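Local coordinates for protein 6-phospho-alpha-glucosidase (Merdibacter massiliensis, PDB 6VC6) that probably hydrolyses 6-phospho-alpha-glucosides, with NAD and a manganese ion bound in its active site, at residues P17-S22 / F80-M85; L35-I40 / Q46-F51. All coordinates share one frame; numbering follows the deposited sequence.

Interaction 1 of 2, residues P17-S22 / F80-M85; sequences PGFLKS and FIFMQM. With NAD (nicotinamide-adenine-dinucleotide), chain G.
The ribose hydroxyl O3D of NAD donates a hydrogen bond of 2.8 Å to Met85 O, in the residue following Gln84, whose amide nitrogen meets the Phe19 ring. These residues belong to the Rossmann-type NAD-binding part of this family 4 glycoside hydrolase: helix 16-25 follows the first strand, 4-9, and strand 80-83, beside that strand in the sheet, leads into the loop residues Gln84 and Met85 that touch the dinucleotide. No hydrogen bond links the two segments, whose nearest CA atoms, those of Phe19 and Phe82, are 9.9 Å apart, and Phe19 bridges much of this gap with its ring. Its CE2 lies 4.0 Å from CD2 of Phe82, an apolar meeting of two obliquely set rings. Across CZ from there, CE1 comes within 3.2 Å of Gln84 NE2, with the amide plane standing at 89° to the ring plane. Gln84 reaches this place because CG sits between the backbone N and the carbonyl carbon (chi1 55°) and the chain then runs straight out past Phe19 in the opposite direction. Its OE1 is hydrogen-bonded to Thr16 OG1, which fixes the rotation of the amide; Ala320 of helix 318-331 also touches Phe19. Selenomethionine Met85 serves the other end of the cofactor, curling at its selenium to bring CE 3.4 Å from N1A of the adenine. Within the helix, Gly18 O accepts from two groups of one residue: Ser22 N at 3.2 Å and Ser22 OG at 2.8 Å, the hydroxyl only 19° from the carbonyl plane.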
ATOM      1  N   PRO A  17      14.706  -7.061  -2.963  1.00 45.75           N
ATOM      2  CA  PRO A  17      15.616  -7.962  -2.231  1.00 45.06           C
ATOM      3  C   PRO A  17      14.975  -8.596  -1.009  1.00 47.16           C
ATOM      4  O   PRO A  17      15.250  -9.765  -0.709  1.00 42.54           O
ATOM      5  CB  PRO A  17      16.787  -7.044  -1.856  1.00 42.24           C
ATOM      6  CG  PRO A  17      16.787  -6.006  -2.915  1.00 46.59           C
ATOM      7  CD  PRO A  17      15.339  -5.751  -3.216  1.00 43.69           C
ATOM      8  N   GLY A  18      14.118  -7.859  -0.300  1.00 45.08           N
ATOM      9  CA  GLY A  18      13.389  -8.454   0.807  1.00 45.11           C
ATOM     10  C   GLY A  18      12.453  -9.563   0.368  1.00 47.36           C
ATOM     11  O   GLY A  18      12.177 -10.489   1.135  1.00 44.79           O
ATOM     12  N   PHE A  19      11.954  -9.487  -0.868  1.00 44.45           N
ATOM     13  CA  PHE A  19      11.107 -10.556  -1.390  1.00 44.92           C
ATOM     14  C   PHE A  19      11.930 -11.790  -1.738  1.00 47.33           C
ATOM     15  O   PHE A  19      11.510 -12.920  -1.459  1.00 47.48           O
ATOM     16  CB  PHE A  19      10.339 -10.065  -2.615  1.00 44.75           C
ATOM     17  CG  PHE A  19       9.015  -9.437  -2.290  1.00 41.69           C
ATOM     18  CD1 PHE A  19       8.907  -8.066  -2.119  1.00 43.63           C
ATOM     19  CD2 PHE A  19       7.876 -10.215  -2.159  1.00 42.03           C
ATOM     20  CE1 PHE A  19       7.689  -7.485  -1.821  1.00 46.41           C
ATOM     21  CE2 PHE A  19       6.655  -9.639  -1.862  1.00 43.57           C
ATOM     22  CZ  PHE A  19       6.563  -8.271  -1.693  1.00 44.87           C
ATOM     23  N   LEU A  20      13.101 -11.595  -2.350  1.00 39.50           N
ATOM     24  CA  LEU A  20      13.933 -12.728  -2.739  1.00 47.09           C
ATOM     25  C   LEU A  20      14.406 -13.512  -1.522  1.00 46.99           C
ATOM     26  O   LEU A  20      14.501 -14.745  -1.565  1.00 50.56           O
ATOM     27  CB  LEU A  20      15.127 -12.246  -3.564  1.00 41.22           C
ATOM     28  CG  LEU A  20      14.815 -11.344  -4.760  1.00 44.55           C
ATOM     29  CD1 LEU A  20      16.091 -10.993  -5.511  1.00 47.61           C
ATOM     30  CD2 LEU A  20      13.808 -12.006  -5.688  1.00 45.48           C
ATOM     31  N   LYS A  21      14.709 -12.814  -0.425  1.00 47.59           N
ATOM     32  CA  LYS A  21      15.114 -13.503   0.795  1.00 49.83           C
ATOM     33  C   LYS A  21      13.928 -14.166   1.483  1.00 54.18           C
ATOM     34  O   LYS A  21      14.095 -15.194   2.149  1.00 52.68           O
ATOM     35  CB  LYS A  21      15.807 -12.525   1.743  1.00 48.28           C
ATOM     36  CG  LYS A  21      17.169 -12.055   1.255  1.00 52.82           C
ATOM     37  CD  LYS A  21      17.371 -10.569   1.508  1.00 51.56           C
ATOM     38  CE  LYS A  21      18.216 -10.324   2.745  1.00 59.99           C
ATOM     39  NZ  LYS A  21      18.809  -8.958   2.743  1.00 64.29           N
ATOM     40  N   SER A  22      12.729 -13.598   1.335  1.00 49.21           N
ATOM     41  CA  SER A  22      11.542 -14.219   1.913  1.00 53.23           C
ATOM     42  C   SER A  22      11.159 -15.485   1.157  1.00 51.55           C
ATOM     43  O   SER A  22      10.751 -16.479   1.769  1.00 50.69           O
ATOM     44  CB  SER A  22      10.381 -13.226   1.923  1.00 44.93           C
ATOM     45  OG  SER A  22      10.631 -12.154   2.816  1.00 51.27           O
ATOM     46  N   PHE A  80       0.896 -16.218 -10.285  1.00 40.06           N
ATOM     47  CA  PHE A  80       0.777 -15.061  -9.411  1.00 42.39           C
ATOM     48  C   PHE A  80       1.618 -13.920  -9.959  1.00 40.72           C
ATOM     49  O   PHE A  80       2.736 -14.133 -10.435  1.00 42.26           O
ATOM     50  CB  PHE A  80       1.224 -15.390  -7.982  1.00 40.34           C
ATOM     51  CG  PHE A  80       0.231 -16.204  -7.207  1.00 43.65           C
ATOM     52  CD1 PHE A  80      -0.820 -15.592  -6.544  1.00 39.43           C
ATOM     53  CD2 PHE A  80       0.348 -17.582  -7.139  1.00 41.68           C
ATOM     54  CE1 PHE A  80      -1.735 -16.339  -5.828  1.00 39.57           C
ATOM     55  CE2 PHE A  80      -0.565 -18.334  -6.425  1.00 43.80           C
ATOM     56  CZ  PHE A  80      -1.607 -17.711  -5.769  1.00 41.01           C
ATOM     57  N   ILE A  81       1.073 -12.708  -9.884  1.00 40.54           N
ATOM     58  CA  ILE A  81       1.784 -11.491 -10.255  1.00 38.21           C
ATOM     59  C   ILE A  81       1.839 -10.595  -9.026  1.00 37.80           C
ATOM     60  O   ILE A  81       0.796 -10.148  -8.531  1.00 40.58           O
ATOM     61  CB  ILE A  81       1.113 -10.764 -11.431  1.00 41.22           C
ATOM     62  CG1 ILE A  81       0.922 -11.716 -12.614  1.00 42.04           C
ATOM     63  CG2 ILE A  81       1.937  -9.556 -11.846  1.00 45.06           C
ATOM     64  CD1 ILE A  81       2.216 -12.174 -13.247  1.00 46.15           C
ATOM     65  N   PHE A  82       3.049 -10.340  -8.532  1.00 36.07           N
ATOM     66  CA  PHE A  82       3.269  -9.441  -7.403  1.00 34.88           C
ATOM     67  C   PHE A  82       3.614  -8.065  -7.965  1.00 41.54           C
ATOM     68  O   PHE A  82       4.674  -7.886  -8.572  1.00 40.41           O
ATOM     69  CB  PHE A  82       4.387  -9.953  -6.494  1.00 38.39           C
ATOM     70  CG  PHE A  82       4.036 -11.199  -5.720  1.00 40.55           C
ATOM     71  CD1 PHE A  82       2.807 -11.821  -5.873  1.00 40.70           C
ATOM     72  CD2 PHE A  82       4.948 -11.747  -4.831  1.00 44.79           C
ATOM     73  CE1 PHE A  82       2.496 -12.965  -5.160  1.00 42.72           C
ATOM     74  CE2 PHE A  82       4.644 -12.890  -4.113  1.00 40.59           C
ATOM     75  CZ  PHE A  82       3.415 -13.499  -4.278  1.00 40.61           C
HETATM   76  N   MSE A  83       2.727  -7.098  -7.763  1.00 35.89           N
HETATM   77  CA  MSE A  83       2.933  -5.760  -8.311  1.00 43.17           C
HETATM   78  C   MSE A  83       3.362  -4.762  -7.238  1.00 39.89           C
HETATM   79  O   MSE A  83       2.650  -4.551  -6.256  1.00 40.06           O
HETATM   80  CB  MSE A  83       1.661  -5.268  -9.004  1.00 37.99           C
HETATM   81  CG  MSE A  83       0.981  -6.316  -9.867  1.00 41.71           C
HETATM   82 SE   MSE A  83      -0.151  -5.530 -11.247  0.70 48.42          SE
HETATM   83  CE  MSE A  83       1.242  -4.823 -12.408  1.00 48.57           C
ATOM     84  N   GLN A  84       4.526  -4.148  -7.433  1.00 40.47           N
ATOM     85  CA  GLN A  84       5.048  -3.144  -6.511  1.00 42.27           C
ATOM     86  C   GLN A  84       5.776  -2.049  -7.288  1.00 41.87           C
ATOM     87  O   GLN A  84       6.898  -1.657  -6.964  1.00 35.99           O
ATOM     88  CB  GLN A  84       5.957  -3.780  -5.459  1.00 41.82           C
ATOM     89  CG  GLN A  84       7.116  -4.595  -6.016  1.00 43.48           C
ATOM     90  CD  GLN A  84       8.077  -5.043  -4.933  1.00 46.05           C
ATOM     91  OE1 GLN A  84       9.162  -5.553  -5.218  1.00 46.41           O
ATOM     92  NE2 GLN A  84       7.682  -4.854  -3.679  1.00 42.43           N
HETATM   93  N   MSE A  85       5.117  -1.526  -8.312  1.00 41.49           N
HETATM   94  CA  MSE A  85       5.640  -0.424  -9.096  1.00 41.44           C
HETATM   95  C   MSE A  85       5.466   0.891  -8.384  1.00 43.00           C
HETATM   96  O   MSE A  85       4.598   0.981  -7.528  1.00 40.16           O
HETATM   97  CB  MSE A  85       4.956  -0.337 -10.460  1.00 38.87           C
HETATM   98  CG  MSE A  85       3.525   0.198 -10.401  1.00 44.72           C
HETATM   99 SE   MSE A  85       2.774   0.833 -12.101  1.00 54.01          SE
HETATM  100  CE  MSE A  85       3.095  -0.788 -13.117  1.00 55.27           C
TER
HETATM  101  PA  NAD G 503      10.975   2.280  -5.873  1.00 40.71           P
HETATM  102  O1A NAD G 503      12.193   1.864  -5.083  1.00 40.30           O
HETATM  103  O2A NAD G 503      11.030   3.505  -6.753  1.00 43.12           O
HETATM  104  O5B NAD G 503      10.506   1.037  -6.778  1.00 43.04           O
HETATM  105  C5B NAD G 503       9.600   1.230  -7.859  1.00 41.79           C
HETATM  106  C4B NAD G 503      10.012   0.352  -9.028  1.00 40.45           C
HETATM  107  O4B NAD G 503       8.914   0.196  -9.930  1.00 41.15           O
HETATM  108  C3B NAD G 503      11.151   0.994  -9.802  1.00 40.41           C
HETATM  109  O3B NAD G 503      12.211   0.049  -9.964  1.00 40.36           O
HETATM  110  C2B NAD G 503      10.569   1.336 -11.156  1.00 39.24           C
HETATM  111  O2B NAD G 503      11.519   1.084 -12.194  1.00 43.08           O
HETATM  112  C1B NAD G 503       9.375   0.403 -11.266  1.00 38.24           C
HETATM  113  N9A NAD G 503       8.308   0.970 -12.126  1.00 37.31           N
HETATM  114  C8A NAD G 503       7.869   2.243 -12.142  1.00 43.58           C
HETATM  115  N7A NAD G 503       6.885   2.407 -13.065  1.00 42.42           N
HETATM  116  C5A NAD G 503       6.688   1.216 -13.661  1.00 39.88           C
HETATM  117  C6A NAD G 503       5.804   0.678 -14.723  1.00 40.55           C
HETATM  118  N6A NAD G 503       4.902   1.470 -15.352  1.00 40.85           N
HETATM  119  N1A NAD G 503       5.926  -0.630 -15.042  1.00 42.71           N
HETATM  120  C2A NAD G 503       6.815  -1.431 -14.426  1.00 42.51           C
HETATM  121  N3A NAD G 503       7.647  -1.011 -13.458  1.00 43.05           N
HETATM  122  C4A NAD G 503       7.633   0.276 -13.042  1.00 38.87           C
HETATM  123  O3  NAD G 503       9.723   2.435  -4.873  1.00 40.65           O
HETATM  124  PN  NAD G 503       9.653   1.694  -3.447  1.00 40.40           P
HETATM  125  O1N NAD G 503       9.935   2.713  -2.368  1.00 36.68           O
HETATM  126  O2N NAD G 503      10.432   0.402  -3.506  1.00 35.23           O
HETATM  127  O5D NAD G 503       8.087   1.340  -3.404  1.00 37.98           O
HETATM  128  C5D NAD G 503       7.584   0.223  -4.133  1.00 37.33           C
HETATM  129  C4D NAD G 503       6.067   0.325  -4.180  1.00 40.68           C
HETATM  130  O4D NAD G 503       5.492  -0.433  -3.114  1.00 39.64           O
HETATM  131  C3D NAD G 503       5.623   1.769  -3.992  1.00 39.39           C
HETATM  132  O3D NAD G 503       4.640   2.086  -4.979  1.00 39.87           O
HETATM  133  C2D NAD G 503       4.967   1.793  -2.631  1.00 36.49           C
HETATM  134  O2D NAD G 503       3.884   2.724  -2.594  1.00 38.34           O
HETATM  135  C1D NAD G 503       4.479   0.363  -2.500  1.00 39.43           C
HETATM  136  N1N NAD G 503       4.230  -0.021  -1.112  1.00 38.32           N
HETATM  137  C2N NAD G 503       2.964  -0.265  -0.772  1.00 39.57           C
HETATM  138  C3N NAD G 503       2.628  -0.636   0.517  1.00 42.64           C
HETATM  139  C7N NAD G 503       1.188  -0.894   0.845  1.00 41.80           C
HETATM  140  O7N NAD G 503       0.846  -0.986   2.012  1.00 39.00           O
HETATM  141  N7N NAD G 503       0.318  -1.004  -0.158  1.00 37.90           N
HETATM  142  C4N NAD G 503       3.632  -0.768   1.468  1.00 42.72           C
HETATM  143  C5N NAD G 503       4.946  -0.505   1.091  1.00 41.64           C
HETATM  144  C6N NAD G 503       5.224  -0.135  -0.222  1.00 38.14           C

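Interaction 2 of 2, residues L35-I40 / Q46-F51; sequences LVLFDI and QPIGEF. With NAD (nicotinamide-adenine-dinucleotide), chain G.
Leu37 meets the helix through a single methyl: CD1 lies 4.2 Å from CG2 of Ile48 and 4.4 Å from the CA of Gly49. The leucine tip thus meets the helix backbone itself at Gly49, and the CA atoms of Leu37 and Gly49 are 7.4 Å apart. CD1 is carried out to this point by an extended branch, anti to the leucine CA (chi2 -176°). The buried patch is small, 69 Å² summed over both sides, and wholly apolar, yet other parts enclose it: Thr16 touches both Leu37 and Ile48, and Phe296 of helix 291-305 packs on Ile48. Helix 42-59 is kinked here, since the N atoms of Pro47 and Ile48 make no bond to the preceding turn. Together the segments form the first half of the beta-alpha-beta unit of strands 32-38 and 64-68, the second-strand position of a Rossmann fold, where an acidic residue at the strand's end commonly holds the adenosine ribose. Asp39 does so with both carboxylate oxygens: O2B of NAD donates to OD1 at a short 2.5 Å and O3B to OD2 at 2.8 Å. Backbone N-H groups of Asp41 and Gly12 add one bond to each oxygen, so four donors hold the carboxylate. The loose side is at Gln46, which is exposed, and at Glu50, partly exposed, which hydrogen-bonds through OE2 to Tyr67 OH. Ile40 is exposed too, although its CG2 rests 3.4 Å from N1A of the adenine.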
ATOM      1  N   LEU A  35      10.518 -17.818 -11.171  1.00 48.22           N
ATOM      2  CA  LEU A  35      10.337 -16.440 -10.729  1.00 47.58           C
ATOM      3  C   LEU A  35      10.933 -15.504 -11.769  1.00 49.29           C
ATOM      4  O   LEU A  35      12.048 -15.734 -12.247  1.00 48.96           O
ATOM      5  CB  LEU A  35      10.986 -16.196  -9.363  1.00 47.56           C
ATOM      6  CG  LEU A  35      11.033 -14.733  -8.914  1.00 47.29           C
ATOM      7  CD1 LEU A  35       9.662 -14.265  -8.446  1.00 46.57           C
ATOM      8  CD2 LEU A  35      12.074 -14.531  -7.825  1.00 47.23           C
ATOM      9  N   VAL A  36      10.190 -14.456 -12.118  1.00 43.80           N
ATOM     10  CA  VAL A  36      10.620 -13.475 -13.108  1.00 44.48           C
ATOM     11  C   VAL A  36      10.455 -12.082 -12.517  1.00 46.38           C
ATOM     12  O   VAL A  36       9.368 -11.725 -12.052  1.00 44.13           O
ATOM     13  CB  VAL A  36       9.824 -13.593 -14.422  1.00 44.06           C
ATOM     14  CG1 VAL A  36      10.319 -12.568 -15.431  1.00 45.60           C
ATOM     15  CG2 VAL A  36       9.933 -14.997 -14.990  1.00 44.34           C
ATOM     16  N   LEU A  37      11.529 -11.299 -12.537  1.00 47.15           N
ATOM     17  CA  LEU A  37      11.473  -9.896 -12.149  1.00 44.54           C
ATOM     18  C   LEU A  37      11.267  -9.051 -13.400  1.00 45.36           C
ATOM     19  O   LEU A  37      12.073  -9.111 -14.335  1.00 44.26           O
ATOM     20  CB  LEU A  37      12.751  -9.473 -11.426  1.00 45.67           C
ATOM     21  CG  LEU A  37      13.157 -10.225 -10.158  1.00 42.64           C
ATOM     22  CD1 LEU A  37      14.393  -9.585  -9.544  1.00 47.60           C
ATOM     23  CD2 LEU A  37      12.016 -10.258  -9.156  1.00 43.73           C
ATOM     24  N   PHE A  38      10.191  -8.271 -13.425  1.00 43.53           N
ATOM     25  CA  PHE A  38       9.920  -7.363 -14.528  1.00 42.57           C
ATOM     26  C   PHE A  38      10.031  -5.920 -14.057  1.00 42.70           C
ATOM     27  O   PHE A  38       9.672  -5.596 -12.920  1.00 42.22           O
ATOM     28  CB  PHE A  38       8.533  -7.601 -15.131  1.00 42.97           C
ATOM     29  CG  PHE A  38       8.196  -6.659 -16.254  1.00 42.68           C
ATOM     30  CD1 PHE A  38       8.669  -6.889 -17.535  1.00 44.46           C
ATOM     31  CD2 PHE A  38       7.420  -5.534 -16.024  1.00 44.68           C
ATOM     32  CE1 PHE A  38       8.367  -6.022 -18.568  1.00 44.46           C
ATOM     33  CE2 PHE A  38       7.115  -4.662 -17.054  1.00 47.18           C
ATOM     34  CZ  PHE A  38       7.590  -4.907 -18.327  1.00 48.25           C
ATOM     35  N   ASP A  39      10.528  -5.061 -14.942  1.00 45.02           N
ATOM     36  CA  ASP A  39      10.646  -3.637 -14.668  1.00 46.42           C
ATOM     37  C   ASP A  39      10.840  -2.913 -15.990  1.00 43.37           C
ATOM     38  O   ASP A  39      11.283  -3.501 -16.980  1.00 46.62           O
ATOM     39  CB  ASP A  39      11.807  -3.340 -13.711  1.00 39.79           C
ATOM     40  CG  ASP A  39      11.642  -2.017 -12.985  1.00 44.53           C
ATOM     41  OD1 ASP A  39      11.409  -0.990 -13.657  1.00 36.82           O
ATOM     42  OD2 ASP A  39      11.745  -2.006 -11.741  1.00 43.51           O
ATOM     43  N   ILE A  40      10.491  -1.623 -15.998  1.00 43.75           N
ATOM     44  CA  ILE A  40      10.739  -0.787 -17.169  1.00 46.97           C
ATOM     45  C   ILE A  40      12.085  -0.082 -17.098  1.00 46.96           C
ATOM     46  O   ILE A  40      12.489   0.562 -18.078  1.00 46.95           O
ATOM     47  CB  ILE A  40       9.622   0.258 -17.359  1.00 46.69           C
ATOM     48  CG1 ILE A  40       9.596   1.235 -16.182  1.00 43.42           C
ATOM     49  CG2 ILE A  40       8.274  -0.427 -17.526  1.00 45.55           C
ATOM     50  CD1 ILE A  40       8.879   2.532 -16.486  1.00 48.94           C
ATOM     51  N   GLN A  46      18.983  -4.289 -12.684  1.00 45.04           N
ATOM     52  CA  GLN A  46      20.100  -5.206 -12.913  1.00 47.02           C
ATOM     53  C   GLN A  46      20.845  -5.590 -11.639  1.00 47.02           C
ATOM     54  O   GLN A  46      21.066  -6.795 -11.427  1.00 45.54           O
ATOM     55  CB  GLN A  46      21.049  -4.606 -13.956  1.00 50.45           C
ATOM     56  CG  GLN A  46      22.222  -5.503 -14.306  1.00 54.37           C
ATOM     57  CD  GLN A  46      23.273  -4.790 -15.130  1.00 68.83           C
ATOM     58  OE1 GLN A  46      24.383  -4.540 -14.661  1.00 77.10           O
ATOM     59  NE2 GLN A  46      22.929  -4.459 -16.370  1.00 66.80           N
ATOM     60  N   PRO A  47      21.269  -4.663 -10.770  1.00 43.66           N
ATOM     61  CA  PRO A  47      21.980  -5.101  -9.556  1.00 45.39           C
ATOM     62  C   PRO A  47      21.114  -5.920  -8.617  1.00 50.49           C
ATOM     63  O   PRO A  47      21.642  -6.741  -7.857  1.00 49.20           O
ATOM     64  CB  PRO A  47      22.425  -3.781  -8.911  1.00 48.98           C
ATOM     65  CG  PRO A  47      21.475  -2.770  -9.430  1.00 47.96           C
ATOM     66  CD  PRO A  47      21.175  -3.192 -10.834  1.00 44.23           C
ATOM     67  N   ILE A  48      19.795  -5.724  -8.645  1.00 48.64           N
ATOM     68  CA  ILE A  48      18.911  -6.548  -7.828  1.00 50.43           C
ATOM     69  C   ILE A  48      18.807  -7.952  -8.410  1.00 47.39           C
ATOM     70  O   ILE A  48      18.799  -8.946  -7.673  1.00 45.21           O
ATOM     71  CB  ILE A  48      17.532  -5.875  -7.699  1.00 50.84           C
ATOM     72  CG1 ILE A  48      17.634  -4.631  -6.815  1.00 51.14           C
ATOM     73  CG2 ILE A  48      16.507  -6.847  -7.137  1.00 46.52           C
ATOM     74  CD1 ILE A  48      16.509  -3.645  -7.013  1.00 51.57           C
ATOM     75  N   GLY A  49      18.745  -8.058  -9.738  1.00 46.99           N
ATOM     76  CA  GLY A  49      18.664  -9.369 -10.362  1.00 50.91           C
ATOM     77  C   GLY A  49      19.948 -10.165 -10.231  1.00 50.69           C
ATOM     78  O   GLY A  49      19.915 -11.383 -10.035  1.00 52.31           O
ATOM     79  N   GLU A  50      21.097  -9.494 -10.343  1.00 55.16           N
ATOM     80  CA  GLU A  50      22.369 -10.185 -10.160  1.00 54.30           C
ATOM     81  C   GLU A  50      22.559 -10.629  -8.716  1.00 53.90           C
ATOM     82  O   GLU A  50      23.170 -11.674  -8.466  1.00 53.70           O
ATOM     83  CB  GLU A  50      23.525  -9.290 -10.603  1.00 48.96           C
ATOM     84  CG  GLU A  50      23.524  -8.973 -12.090  1.00 60.20           C
ATOM     85  CD  GLU A  50      23.678 -10.211 -12.952  1.00 62.63           C
ATOM     86  OE1 GLU A  50      24.415 -11.135 -12.547  1.00 65.83           O
ATOM     87  OE2 GLU A  50      23.059 -10.263 -14.035  1.00 59.75           O
ATOM     88  N   PHE A  51      22.047  -9.854  -7.758  1.00 50.48           N
ATOM     89  CA  PHE A  51      22.060 -10.295  -6.368  1.00 49.75           C
ATOM     90  C   PHE A  51      21.191 -11.531  -6.182  1.00 55.66           C
ATOM     91  O   PHE A  51      21.548 -12.444  -5.428  1.00 53.23           O
ATOM     92  CB  PHE A  51      21.589  -9.163  -5.452  1.00 48.22           C
ATOM     93  CG  PHE A  51      21.133  -9.628  -4.096  1.00 51.40           C
ATOM     94  CD1 PHE A  51      19.784  -9.770  -3.813  1.00 55.12           C
ATOM     95  CD2 PHE A  51      22.054  -9.918  -3.103  1.00 52.91           C
ATOM     96  CE1 PHE A  51      19.363 -10.198  -2.567  1.00 50.40           C
ATOM     97  CE2 PHE A  51      21.639 -10.344  -1.855  1.00 53.22           C
ATOM     98  CZ  PHE A  51      20.292 -10.485  -1.587  1.00 55.02           C
TER
HETATM   99  PA  NAD G 503      10.975   2.280  -5.873  1.00 40.71           P
HETATM  100  O1A NAD G 503      12.193   1.864  -5.083  1.00 40.30           O
HETATM  101  O2A NAD G 503      11.030   3.505  -6.753  1.00 43.12           O
HETATM  102  O5B NAD G 503      10.506   1.037  -6.778  1.00 43.04           O
HETATM  103  C5B NAD G 503       9.600   1.230  -7.859  1.00 41.79           C
HETATM  104  C4B NAD G 503      10.012   0.352  -9.028  1.00 40.45           C
HETATM  105  O4B NAD G 503       8.914   0.196  -9.930  1.00 41.15           O
HETATM  106  C3B NAD G 503      11.151   0.994  -9.802  1.00 40.41           C
HETATM  107  O3B NAD G 503      12.211   0.049  -9.964  1.00 40.36           O
HETATM  108  C2B NAD G 503      10.569   1.336 -11.156  1.00 39.24           C
HETATM  109  O2B NAD G 503      11.519   1.084 -12.194  1.00 43.08           O
HETATM  110  C1B NAD G 503       9.375   0.403 -11.266  1.00 38.24           C
HETATM  111  N9A NAD G 503       8.308   0.970 -12.126  1.00 37.31           N
HETATM  112  C8A NAD G 503       7.869   2.243 -12.142  1.00 43.58           C
HETATM  113  N7A NAD G 503       6.885   2.407 -13.065  1.00 42.42           N
HETATM  114  C5A NAD G 503       6.688   1.216 -13.661  1.00 39.88           C
HETATM  115  C6A NAD G 503       5.804   0.678 -14.723  1.00 40.55           C
HETATM  116  N6A NAD G 503       4.902   1.470 -15.352  1.00 40.85           N
HETATM  117  N1A NAD G 503       5.926  -0.630 -15.042  1.00 42.71           N
HETATM  118  C2A NAD G 503       6.815  -1.431 -14.426  1.00 42.51           C
HETATM  119  N3A NAD G 503       7.647  -1.011 -13.458  1.00 43.05           N
HETATM  120  C4A NAD G 503       7.633   0.276 -13.042  1.00 38.87           C
HETATM  121  O3  NAD G 503       9.723   2.435  -4.873  1.00 40.65           O
HETATM  122  PN  NAD G 503       9.653   1.694  -3.447  1.00 40.40           P
HETATM  123  O1N NAD G 503       9.935   2.713  -2.368  1.00 36.68           O
HETATM  124  O2N NAD G 503      10.432   0.402  -3.506  1.00 35.23           O
HETATM  125  O5D NAD G 503       8.087   1.340  -3.404  1.00 37.98           O
HETATM  126  C5D NAD G 503       7.584   0.223  -4.133  1.00 37.33           C
HETATM  127  C4D NAD G 503       6.067   0.325  -4.180  1.00 40.68           C
HETATM  128  O4D NAD G 503       5.492  -0.433  -3.114  1.00 39.64           O
HETATM  129  C3D NAD G 503       5.623   1.769  -3.992  1.00 39.39           C
HETATM  130  O3D NAD G 503       4.640   2.086  -4.979  1.00 39.87           O
HETATM  131  C2D NAD G 503       4.967   1.793  -2.631  1.00 36.49           C
HETATM  132  O2D NAD G 503       3.884   2.724  -2.594  1.00 38.34           O
HETATM  133  C1D NAD G 503       4.479   0.363  -2.500  1.00 39.43           C
HETATM  134  N1N NAD G 503       4.230  -0.021  -1.112  1.00 38.32           N
HETATM  135  C2N NAD G 503       2.964  -0.265  -0.772  1.00 39.57           C
HETATM  136  C3N NAD G 503       2.628  -0.636   0.517  1.00 42.64           C
HETATM  137  C7N NAD G 503       1.188  -0.894   0.845  1.00 41.80           C
HETATM  138  O7N NAD G 503       0.846  -0.986   2.012  1.00 39.00           O
HETATM  139  N7N NAD G 503       0.318  -1.004  -0.158  1.00 37.90           N
HETATM  140  C4N NAD G 503       3.632  -0.768   1.468  1.00 42.72           C
HETATM  141  C5N NAD G 503       4.946  -0.505   1.091  1.00 41.64           C
HETATM  142  C6N NAD G 503       5.224  -0.135  -0.222  1.00 38.14           C

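Interactions 1 and 2 lie with their centres 10 Å apart in the Rossmann-type part of the chain. In chain order come helix 16-25, strand 32-38, helix 42-59 and strand 80-83, so interaction 2 is nested within the loop closed by interaction 1. Both strands belong to one sheet, separated by strand 4-9. The two contacts join directly through helix 16-25: Leu20 CD2 packs 3.7 Å from Leu35 CD2, and Pro17 CB lies 4.1 Å from Phe51 CE1. Beyond the ends of their strands, segments 35-40 and 80-85 both meet the adenine of NAD, and each holds one of its two riboses.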